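Local atomic coordinates of exodeoxyribonuclease III (PDB entry 2VOA), a protein that is an AP endonuclease of Archaeoglobus fulgidus that acts at abasic sites in DNA and probably uses magnesium or manganese ions. Residues M1-F7 with N26-C32; G52-V56 with I68-P74; I154-S158 with G212-R216. The protein carries 1 engineered substitution. Numbering follows the deposited sequence.

Contact 1: residues M1-F7 with N26-C32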
loop_
_atom_site.group_PDB
_atom_site.type_symbol
_atom_site.label_atom_id
_atom_site.label_comp_id
_atom_site.label_asym_id
_atom_site.label_seq_id
_atom_site.Cartn_x
_atom_site.Cartn_y
_atom_site.Cartn_z
ATOM N N MET A 1 -0.476 30.877 -22.949
ATOM C CA MET A 1 -1.378 29.694 -23.031
ATOM C C MET A 1 -1.965 29.347 -21.671
ATOM O O MET A 1 -1.383 29.639 -20.622
ATOM C CB MET A 1 -0.642 28.471 -23.593
ATOM C CG MET A 1 0.628 28.097 -22.816
ATOM S SD MET A 1 1.151 26.367 -23.055
ATOM C CE MET A 1 0.180 25.585 -21.788
ATOM N N LEU A 2 -3.125 28.723 -21.709
ATOM C CA LEU A 2 -3.838 28.322 -20.495
ATOM C C LEU A 2 -4.069 26.811 -20.568
ATOM O O LEU A 2 -4.597 26.300 -21.555
ATOM C CB LEU A 2 -5.184 29.031 -20.444
ATOM C CG LEU A 2 -6.206 28.719 -19.355
ATOM C CD1 LEU A 2 -5.767 29.283 -18.028
ATOM C CD2 LEU A 2 -7.535 29.349 -19.809
ATOM N N LYS A 3 -3.686 26.112 -19.505
ATOM C CA LYS A 3 -3.790 24.653 -19.473
ATOM C C LYS A 3 -4.721 24.219 -18.346
ATOM O O LYS A 3 -4.504 24.566 -17.183
ATOM C CB LYS A 3 -2.392 24.021 -19.329
ATOM C CG LYS A 3 -2.421 22.479 -19.322
ATOM C CD LYS A 3 -1.038 21.840 -19.097
ATOM C CE LYS A 3 -0.097 22.057 -20.272
ATOM N NZ LYS A 3 1.297 21.541 -19.995
ATOM N N ILE A 4 -5.746 23.445 -18.705
ATOM C CA ILE A 4 -6.748 22.968 -17.738
ATOM C C ILE A 4 -6.849 21.458 -17.829
ATOM O O ILE A 4 -6.959 20.909 -18.932
ATOM C CB ILE A 4 -8.127 23.650 -17.968
ATOM C CG1 ILE A 4 -7.984 25.159 -17.798
ATOM C CG2 ILE A 4 -9.165 23.129 -16.922
ATOM C CD1 ILE A 4 -9.162 25.985 -18.363
ATOM N N ALA A 5 -6.793 20.782 -16.687
ATOM C CA ALA A 5 -6.842 19.323 -16.706
ATOM C C ALA A 5 -7.900 18.798 -15.747
ATOM O O ALA A 5 -8.339 19.509 -14.823
ATOM C CB ALA A 5 -5.475 18.757 -16.366
ATOM N N THR A 6 -8.308 17.556 -15.976
ATOM C CA THR A 6 -9.224 16.848 -15.079
ATOM C C THR A 6 -8.703 15.440 -14.800
ATOM O O THR A 6 -8.179 14.773 -15.702
ATOM C CB THR A 6 -10.708 16.853 -15.611
ATOM O OG1 THR A 6 -11.573 16.203 -14.671
ATOM C CG2 THR A 6 -10.870 16.185 -16.973
ATOM N N PHE A 7 -8.878 14.962 -13.569
ATOM C CA PHE A 7 -8.256 13.675 -13.157
ATOM C C PHE A 7 -9.027 13.047 -12.008
ATOM O O PHE A 7 -9.047 13.618 -10.917
ATOM C CB PHE A 7 -6.793 13.958 -12.748
ATOM C CG PHE A 7 -5.923 12.733 -12.496
ATOM C CD1 PHE A 7 -6.252 11.461 -12.964
ATOM C CD2 PHE A 7 -4.726 12.891 -11.795
ATOM C CE1 PHE A 7 -5.400 10.361 -12.722
ATOM C CE2 PHE A 7 -3.873 11.809 -11.546
ATOM C CZ PHE A 7 -4.208 10.537 -12.010
ATOM N N ASN A 26 3.864 18.919 -15.534
ATOM C CA ASN A 26 2.908 19.429 -16.513
ATOM C C ASN A 26 2.474 20.869 -16.262
ATOM O O ASN A 26 2.032 21.570 -17.188
ATOM C CB ASN A 26 1.708 18.481 -16.586
ATOM C CG ASN A 26 2.072 17.162 -17.256
ATOM O OD1 ASN A 26 2.081 17.068 -18.498
ATOM N ND2 ASN A 26 2.417 16.152 -16.444
ATOM N N LYS A 27 2.570 21.289 -15.002
ATOM C CA LYS A 27 2.326 22.680 -14.592
ATOM C C LYS A 27 1.026 23.266 -15.168
ATOM O O LYS A 27 1.052 24.372 -15.744
ATOM C CB LYS A 27 3.514 23.584 -14.954
ATOM C CG LYS A 27 4.869 23.029 -14.551
ATOM C CD LYS A 27 6.014 23.905 -15.105
ATOM C CE LYS A 27 5.891 24.076 -16.633
ATOM N NZ LYS A 27 7.164 24.440 -17.334
ATOM N N PRO A 28 -0.100 22.551 -14.997
ATOM C CA PRO A 28 -1.360 23.106 -15.501
ATOM C C PRO A 28 -1.738 24.338 -14.694
ATOM O O PRO A 28 -1.366 24.446 -13.516
ATOM C CB PRO A 28 -2.376 21.979 -15.241
ATOM C CG PRO A 28 -1.795 21.220 -14.027
ATOM C CD PRO A 28 -0.303 21.247 -14.317
ATOM N N ASP A 29 -2.484 25.255 -15.303
ATOM C CA ASP A 29 -3.086 26.346 -14.544
ATOM C C ASP A 29 -4.164 25.905 -13.551
ATOM O O ASP A 29 -4.287 26.456 -12.445
ATOM C CB ASP A 29 -3.607 27.394 -15.532
ATOM C CG ASP A 29 -2.477 27.956 -16.382
ATOM O OD1 ASP A 29 -2.296 27.469 -17.523
ATOM O OD2 ASP A 29 -1.724 28.844 -15.894
ATOM N N ILE A 30 -4.939 24.906 -13.951
ATOM C CA ILE A 30 -6.072 24.427 -13.158
ATOM C C ILE A 30 -6.090 22.896 -13.302
ATOM O O ILE A 30 -5.996 22.393 -14.436
ATOM C CB ILE A 30 -7.405 25.004 -13.729
ATOM C CG1 ILE A 30 -7.450 26.520 -13.544
ATOM C CG2 ILE A 30 -8.589 24.352 -13.041
ATOM C CD1 ILE A 30 -8.468 27.242 -14.372
ATOM N N LEU A 31 -6.172 22.165 -12.176
ATOM C CA LEU A 31 -6.409 20.698 -12.204
ATOM C C LEU A 31 -7.633 20.392 -11.367
ATOM O O LEU A 31 -7.608 20.598 -10.134
ATOM C CB LEU A 31 -5.209 19.916 -11.643
ATOM C CG LEU A 31 -5.477 18.411 -11.460
ATOM C CD1 LEU A 31 -5.645 17.704 -12.793
ATOM C CD2 LEU A 31 -4.374 17.741 -10.619
ATOM N N CYS A 32 -8.690 19.914 -12.034
ATOM C CA CYS A 32 -9.891 19.406 -11.343
ATOM C C CYS A 32 -9.696 17.942 -10.970
ATOM O O CYS A 32 -9.260 17.153 -11.806
ATOM C CB CYS A 32 -11.133 19.539 -12.222
ATOM S SG CYS A 32 -11.489 21.251 -12.573
HETATM O O HOH W 1 -0.161 27.134 -19.110
HETATM O O HOH W 2 -1.455 30.808 -17.884
HETATM O O HOH W 3 0.362 18.675 -19.956
HETATM O O HOH W 4 1.296 24.525 -18.611
#

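Contact 2: residues G52-V56 with I68-P74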
loop_
_atom_site.group_PDB
_atom_site.type_symbol
_atom_site.label_atom_id
_atom_site.label_comp_id
_atom_site.label_asym_id
_atom_site.label_seq_id
_atom_site.Cartn_x
_atom_site.Cartn_y
_atom_site.Cartn_z
ATOM N N GLY A 52 3.525 24.896 -4.865
ATOM C CA GLY A 52 3.058 26.186 -5.359
ATOM C C GLY A 52 1.639 26.166 -5.916
ATOM O O GLY A 52 1.279 27.021 -6.730
ATOM N N TYR A 53 0.837 25.207 -5.464
ATOM C CA TYR A 53 -0.581 25.137 -5.857
ATOM C C TYR A 53 -1.537 25.466 -4.715
ATOM O O TYR A 53 -1.413 24.934 -3.611
ATOM C CB TYR A 53 -0.925 23.760 -6.453
ATOM C CG TYR A 53 -0.535 23.661 -7.908
ATOM C CD1 TYR A 53 0.784 23.373 -8.288
ATOM C CD2 TYR A 53 -1.486 23.895 -8.908
ATOM C CE1 TYR A 53 1.153 23.307 -9.639
ATOM C CE2 TYR A 53 -1.124 23.821 -10.278
ATOM C CZ TYR A 53 0.185 23.530 -10.621
ATOM O OH TYR A 53 0.516 23.467 -11.963
ATOM N N HIS A 54 -2.497 26.343 -4.998
ATOM C CA HIS A 54 -3.686 26.464 -4.171
ATOM C C HIS A 54 -4.515 25.226 -4.407
ATOM O O HIS A 54 -4.455 24.629 -5.490
ATOM C CB HIS A 54 -4.504 27.691 -4.573
ATOM C CG HIS A 54 -3.802 28.985 -4.321
ATOM N ND1 HIS A 54 -3.044 29.625 -5.280
ATOM C CD2 HIS A 54 -3.737 29.753 -3.213
ATOM C CE1 HIS A 54 -2.537 30.735 -4.769
ATOM N NE2 HIS A 54 -2.945 30.837 -3.517
ATOM N N VAL A 55 -5.295 24.847 -3.399
ATOM C CA VAL A 55 -6.234 23.751 -3.583
ATOM C C VAL A 55 -7.483 24.017 -2.747
ATOM O O VAL A 55 -7.400 24.367 -1.548
ATOM C CB VAL A 55 -5.577 22.354 -3.308
ATOM C CG1 VAL A 55 -5.173 22.180 -1.833
ATOM C CG2 VAL A 55 -6.459 21.214 -3.794
ATOM N N VAL A 56 -8.628 23.915 -3.411
ATOM C CA VAL A 56 -9.935 23.937 -2.729
ATOM C C VAL A 56 -10.620 22.565 -2.835
ATOM O O VAL A 56 -10.379 21.818 -3.790
ATOM C CB VAL A 56 -10.832 25.107 -3.228
ATOM C CG1 VAL A 56 -10.178 26.463 -2.880
ATOM C CG2 VAL A 56 -11.079 25.048 -4.713
ATOM N N ILE A 68 -10.147 21.261 -6.601
ATOM C CA ILE A 68 -9.500 21.936 -7.736
ATOM C C ILE A 68 -8.187 22.529 -7.215
ATOM O O ILE A 68 -8.184 23.257 -6.209
ATOM C CB ILE A 68 -10.357 23.079 -8.329
ATOM C CG1 ILE A 68 -11.786 22.616 -8.625
ATOM C CG2 ILE A 68 -9.643 23.706 -9.588
ATOM C CD1 ILE A 68 -12.756 23.814 -8.828
ATOM N N ALA A 69 -7.089 22.157 -7.873
ATOM C CA ALA A 69 -5.765 22.769 -7.627
ATOM C C ALA A 69 -5.476 23.823 -8.707
ATOM O O ALA A 69 -5.847 23.648 -9.887
ATOM C CB ALA A 69 -4.685 21.692 -7.604
ATOM N N SER A 70 -4.848 24.925 -8.312
ATOM C CA SER A 70 -4.579 25.997 -9.262
ATOM C C SER A 70 -3.407 26.875 -8.875
ATOM O O SER A 70 -3.039 26.972 -7.689
ATOM C CB SER A 70 -5.841 26.848 -9.484
ATOM O OG SER A 70 -6.292 27.455 -8.274
ATOM N N LEU A 71 -2.801 27.498 -9.882
ATOM C CA LEU A 71 -1.702 28.423 -9.637
ATOM C C LEU A 71 -2.228 29.731 -9.029
ATOM O O LEU A 71 -1.607 30.315 -8.135
ATOM C CB LEU A 71 -0.929 28.685 -10.941
ATOM C CG LEU A 71 -0.208 27.448 -11.507
ATOM C CD1 LEU A 71 0.361 27.754 -12.894
ATOM C CD2 LEU A 71 0.888 26.934 -10.563
ATOM N N GLU A 72 -3.380 30.179 -9.516
ATOM C CA GLU A 72 -4.000 31.406 -9.005
ATOM C C GLU A 72 -4.996 31.077 -7.888
ATOM O O GLU A 72 -5.613 30.001 -7.887
ATOM C CB GLU A 72 -4.686 32.177 -10.140
ATOM C CG GLU A 72 -3.710 32.759 -11.189
ATOM C CD GLU A 72 -2.606 33.602 -10.541
ATOM O OE1 GLU A 72 -2.923 34.415 -9.644
ATOM O OE2 GLU A 72 -1.415 33.452 -10.916
ATOM N N GLU A 73 -5.160 32.005 -6.945
ATOM C CA GLU A 73 -6.080 31.783 -5.832
ATOM C C GLU A 73 -7.549 31.737 -6.276
ATOM O O GLU A 73 -8.054 32.709 -6.855
ATOM C CB GLU A 73 -5.878 32.842 -4.743
ATOM C CG GLU A 73 -6.656 32.541 -3.492
ATOM C CD GLU A 73 -6.298 33.472 -2.358
ATOM O OE1 GLU A 73 -5.771 34.573 -2.625
ATOM O OE2 GLU A 73 -6.541 33.105 -1.193
ATOM N N PRO A 74 -8.229 30.600 -6.028
ATOM C CA PRO A 74 -9.653 30.508 -6.349
ATOM C C PRO A 74 -10.495 31.526 -5.572
ATOM O O PRO A 74 -10.202 31.836 -4.398
ATOM C CB PRO A 74 -10.018 29.089 -5.910
ATOM C CG PRO A 74 -8.745 28.327 -6.019
ATOM C CD PRO A 74 -7.717 29.307 -5.526
#

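Contact 3: residues I154-S158 with G212-R216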
loop_
_atom_site.group_PDB
_atom_site.type_symbol
_atom_site.label_atom_id
_atom_site.label_comp_id
_atom_site.label_asym_id
_atom_site.label_seq_id
_atom_site.Cartn_x
_atom_site.Cartn_y
_atom_site.Cartn_z
ATOM N N ILE A 154 -17.793 5.997 -30.158
ATOM C CA ILE A 154 -16.311 6.077 -30.084
ATOM C C ILE A 154 -15.744 6.168 -28.647
ATOM O O ILE A 154 -14.576 5.852 -28.410
ATOM C CB ILE A 154 -15.767 7.234 -30.967
ATOM C CG1 ILE A 154 -14.249 7.105 -31.204
ATOM C CG2 ILE A 154 -16.173 8.586 -30.372
ATOM C CD1 ILE A 154 -13.816 5.833 -31.815
ATOM N N ASP A 155 -16.588 6.558 -27.681
ATOM C CA ASP A 155 -16.156 6.716 -26.284
ATOM C C ASP A 155 -16.112 5.419 -25.473
ATOM O O ASP A 155 -15.734 5.433 -24.302
ATOM C CB ASP A 155 -17.048 7.737 -25.560
ATOM C CG ASP A 155 -16.949 9.118 -26.164
ATOM O OD1 ASP A 155 -17.971 9.607 -26.684
ATOM O OD2 ASP A 155 -15.832 9.700 -26.153
ATOM N N VAL A 156 -16.483 4.307 -26.097
ATOM C CA VAL A 156 -16.446 2.996 -25.430
ATOM C C VAL A 156 -15.800 1.958 -26.363
ATOM O O VAL A 156 -15.879 2.065 -27.603
ATOM C CB VAL A 156 -17.878 2.491 -24.961
ATOM C CG1 VAL A 156 -18.549 3.486 -24.021
ATOM C CG2 VAL A 156 -18.788 2.150 -26.138
ATOM N N HIS A 157 -15.163 0.953 -25.777
ATOM C CA HIS A 157 -14.484 -0.058 -26.599
ATOM C C HIS A 157 -15.430 -0.978 -27.398
ATOM O O HIS A 157 -15.056 -1.476 -28.474
ATOM C CB HIS A 157 -13.505 -0.886 -25.748
ATOM C CG HIS A 157 -14.145 -1.584 -24.588
ATOM N ND1 HIS A 157 -14.939 -2.700 -24.735
ATOM C CD2 HIS A 157 -14.093 -1.332 -23.261
ATOM C CE1 HIS A 157 -15.364 -3.095 -23.547
ATOM N NE2 HIS A 157 -14.858 -2.285 -22.635
ATOM N N SER A 158 -16.637 -1.213 -26.878
ATOM C CA SER A 158 -17.580 -2.192 -27.460
ATOM C C SER A 158 -19.024 -1.684 -27.424
ATOM O O SER A 158 -19.857 -2.196 -26.660
ATOM C CB SER A 158 -17.497 -3.538 -26.724
ATOM O OG SER A 158 -16.188 -4.075 -26.770
ATOM N N GLY A 212 -6.885 -2.373 -25.542
ATOM C CA GLY A 212 -7.741 -1.215 -25.821
ATOM C C GLY A 212 -9.127 -1.324 -25.206
ATOM O O GLY A 212 -10.112 -0.857 -25.792
ATOM N N LEU A 213 -9.210 -1.929 -24.023
ATOM C CA LEU A 213 -10.497 -2.104 -23.338
ATOM C C LEU A 213 -10.683 -0.982 -22.327
ATOM O O LEU A 213 -10.566 -1.175 -21.107
ATOM C CB LEU A 213 -10.587 -3.485 -22.677
ATOM C CG LEU A 213 -10.472 -4.706 -23.608
ATOM C CD1 LEU A 213 -10.476 -5.958 -22.759
ATOM C CD2 LEU A 213 -11.616 -4.709 -24.602
ATOM N N GLY A 214 -10.956 0.206 -22.858
ATOM C CA GLY A 214 -11.178 1.384 -22.042
ATOM C C GLY A 214 -12.474 2.100 -22.372
ATOM O O GLY A 214 -13.226 1.688 -23.290
ATOM N N TRP A 215 -12.706 3.161 -21.595
ATOM C CA TRP A 215 -13.872 4.060 -21.688
ATOM C C TRP A 215 -13.419 5.498 -21.666
ATOM O O TRP A 215 -12.352 5.828 -21.128
ATOM C CB TRP A 215 -14.783 3.897 -20.453
ATOM C CG TRP A 215 -15.323 2.557 -20.223
ATOM C CD1 TRP A 215 -14.621 1.430 -19.863
ATOM C CD2 TRP A 215 -16.697 2.170 -20.295
ATOM N NE1 TRP A 215 -15.476 0.376 -19.728
ATOM C CE2 TRP A 215 -16.755 0.795 -19.986
ATOM C CE3 TRP A 215 -17.888 2.853 -20.596
ATOM C CZ2 TRP A 215 -17.963 0.071 -19.972
ATOM C CZ3 TRP A 215 -19.109 2.109 -20.592
ATOM C CH2 TRP A 215 -19.118 0.753 -20.275
ATOM N N ARG A 216 -14.236 6.388 -22.243
ATOM C CA ARG A 216 -13.932 7.821 -22.172
ATOM C C ARG A 216 -15.167 8.524 -21.581
ATOM O O ARG A 216 -16.040 9.039 -22.311
ATOM C CB ARG A 216 -13.525 8.378 -23.557
ATOM C CG ARG A 216 -12.694 9.702 -23.470
ATOM C CD ARG A 216 -13.531 10.898 -23.013
ATOM N NE ARG A 216 -14.496 11.248 -24.051
ATOM C CZ ARG A 216 -14.959 12.471 -24.297
ATOM N NH1 ARG A 216 -14.589 13.521 -23.541
ATOM N NH2 ARG A 216 -15.796 12.645 -25.312
HETATM O O HOH W 5 -17.268 11.809 -28.106
#

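Contact 1: residues M1-F7 with N26-C32
Residues 1-7 run beside residues 26-32 with the two strands parallel, their short axes 4.5 Å apart at an angle of 17°. At the chain start, one water donates to Met1 O (3.0 Å) and to Asp29 OD2 (2.8 Å), tying the exposed end to the carboxylate. Leu2, buried, rests its CD1 3.8 Å from Asp29 CB. Lys3 has the largest area covered here: its N bonds to Asp29 OD1 at 2.8 Å, a side-chain carboxylate standing in for a backbone acceptor, and its O receives Ile30 N at 3.3 Å. The long side chain, extended through chi2 and bent at chi3 (m), carries NZ to Asn26 O (2.9 Å), a terminal carbonyl of helix 16-26. Ile4 turns to the opposite face, where its CG1 lies 4.0 Å from Ile30 CD1, and both isoleucines face the second sheet. The ladder continues with Ala5 N to Ile30 O (2.9 Å) and Cys32 N to Ala5 O (2.8 Å). A small residue suits position 5, because its CB is packed 3.7 Å from Leu31 CD1, beneath Trp22 of the helix. Thr6 pairs with Cys32 on the face of Ile4, and its hydroxyl bonds to Gln34. Last comes Phe7: its N reaches Cys32 O at 2.8 Å and its CB meets Leu31 CD1 at 3.9 Å, while its side chain touches Val19. Strand 2-8, helix 16-26 and strand 30-34 thus form a beta-alpha-beta crossover, the helix covering one face of the sheet, in the two-sheet alpha/beta sandwich of DNase I-like nucleases.

Contact 2: residues G52-V56 with I68-P74
Strands 54-60 and 63-70 form a beta hairpin at one edge of the first sheet of the sandwich, and this contact is its open end, where the segment axes make an angle of 163°. His54 is the residue most covered. Its backbone forms a hydrogen-bonded pair with Ser70, N to Ser70 O at 2.8 Å and O from Ser70 N at 2.9 Å. The chain beyond the strand curls round its side chain: Glu73 CB sits over one ring face, 3.9 Å from the centroid, in a CH-pi contact, Pro74 CD approaches His54 CB to 3.7 Å, and His54 ND1 makes a weak hydrogen bond to Leu71 O at 3.3 Å. A flat, polar ring suits this half-open place. Val56 closes the next hydrogen-bonded pair, its N 2.9 Å from Ile68 O and its O 2.9 Å from Ile68 N. Its branched side chain sets CG1 3.9 Å from Pro74 CG on the face that meets Ile92 of the second sheet. Tyr53 follows Gly52, the positive-phi C-prime residue of the Schellman motif that ends helix 45-49. Leu71 CD2 lies over the tyrosine ring, 3.7 Å from its centroid, and the hydroxyl bonds to Pro28 O, in the loop leading into strand 30-34. At the end of the strand, Ser70 OG donates a hydrogen bond to Glu72 O at 2.7 Å.

Contact 3: residues I154-S158 with G212-R216
Asp155 and Arg216 form the charged end of this loop-to-loop contact. With chi1 of Asp155 in m, its OD2 makes a salt bridge to Arg216, 2.9 Å from NE and 3.1 Å from NH2. Arginine reaches it by folding, its chi angles t, m, m, and two N-H groups along one guanidinium edge suit a single carboxylate oxygen. Both charges have second partners, OD2 in Arg189 and NH2 in Asp186, so the pair belongs to a buried ionic network. Behind the side chains, Arg216 N binds Asp155 O at 2.7 Å, and Val156 is bridged to Trp215. Residues 154-158 lie in the loop after strand 141-144, residues 212-216 in the loop before strand 218-222; these strands are neighbours in the second sheet of the alpha/beta sandwich. Trp215 also meets the rings of His165 and Phe200; Trp215 and Phe200 probably correspond to the abasic-pocket residues of related AP endonucleases. Val156, chi1 in m, lays CG1 3.5 Å from Trp215 CE3. Trp215, chi1 in m, turns its face to the edge of His157 in an offset edge-to-face pair: the His157 ring and the five-membered ring of Trp215 have centroids 5.3 Å apart and planes at 81°. His157, in the p rotamer, also sets its CD2 3.1 Å from Gly214 O. Leu213 CD2 lies over one imidazole face, 4.0 Å from the centroid, and His157 ND1 is hydrogen-bonded to Ser158 OG at 2.8 Å.

Contacts 1 and 2 hold neighbouring parts of one sheet, since strand 30-34 of the first lies beside strand 63-70 of the second. They touch directly, with Leu31 N 2.7 Å from Ala69 O. Contact 1 is the more buried, with apolar residues on the faces of a parallel pair and charges confined to its start; contact 2, at the sheet edge, mixes antiparallel pairing with a partly exposed histidine and a buried tyrosine. Contact 3, partly buried like contact 2, lies apart, its centre about 32 Å from that of contact 2 across the chain. It joins loops instead of strands, and so relies on a salt bridge and aromatic packing more than on repeated backbone bonds.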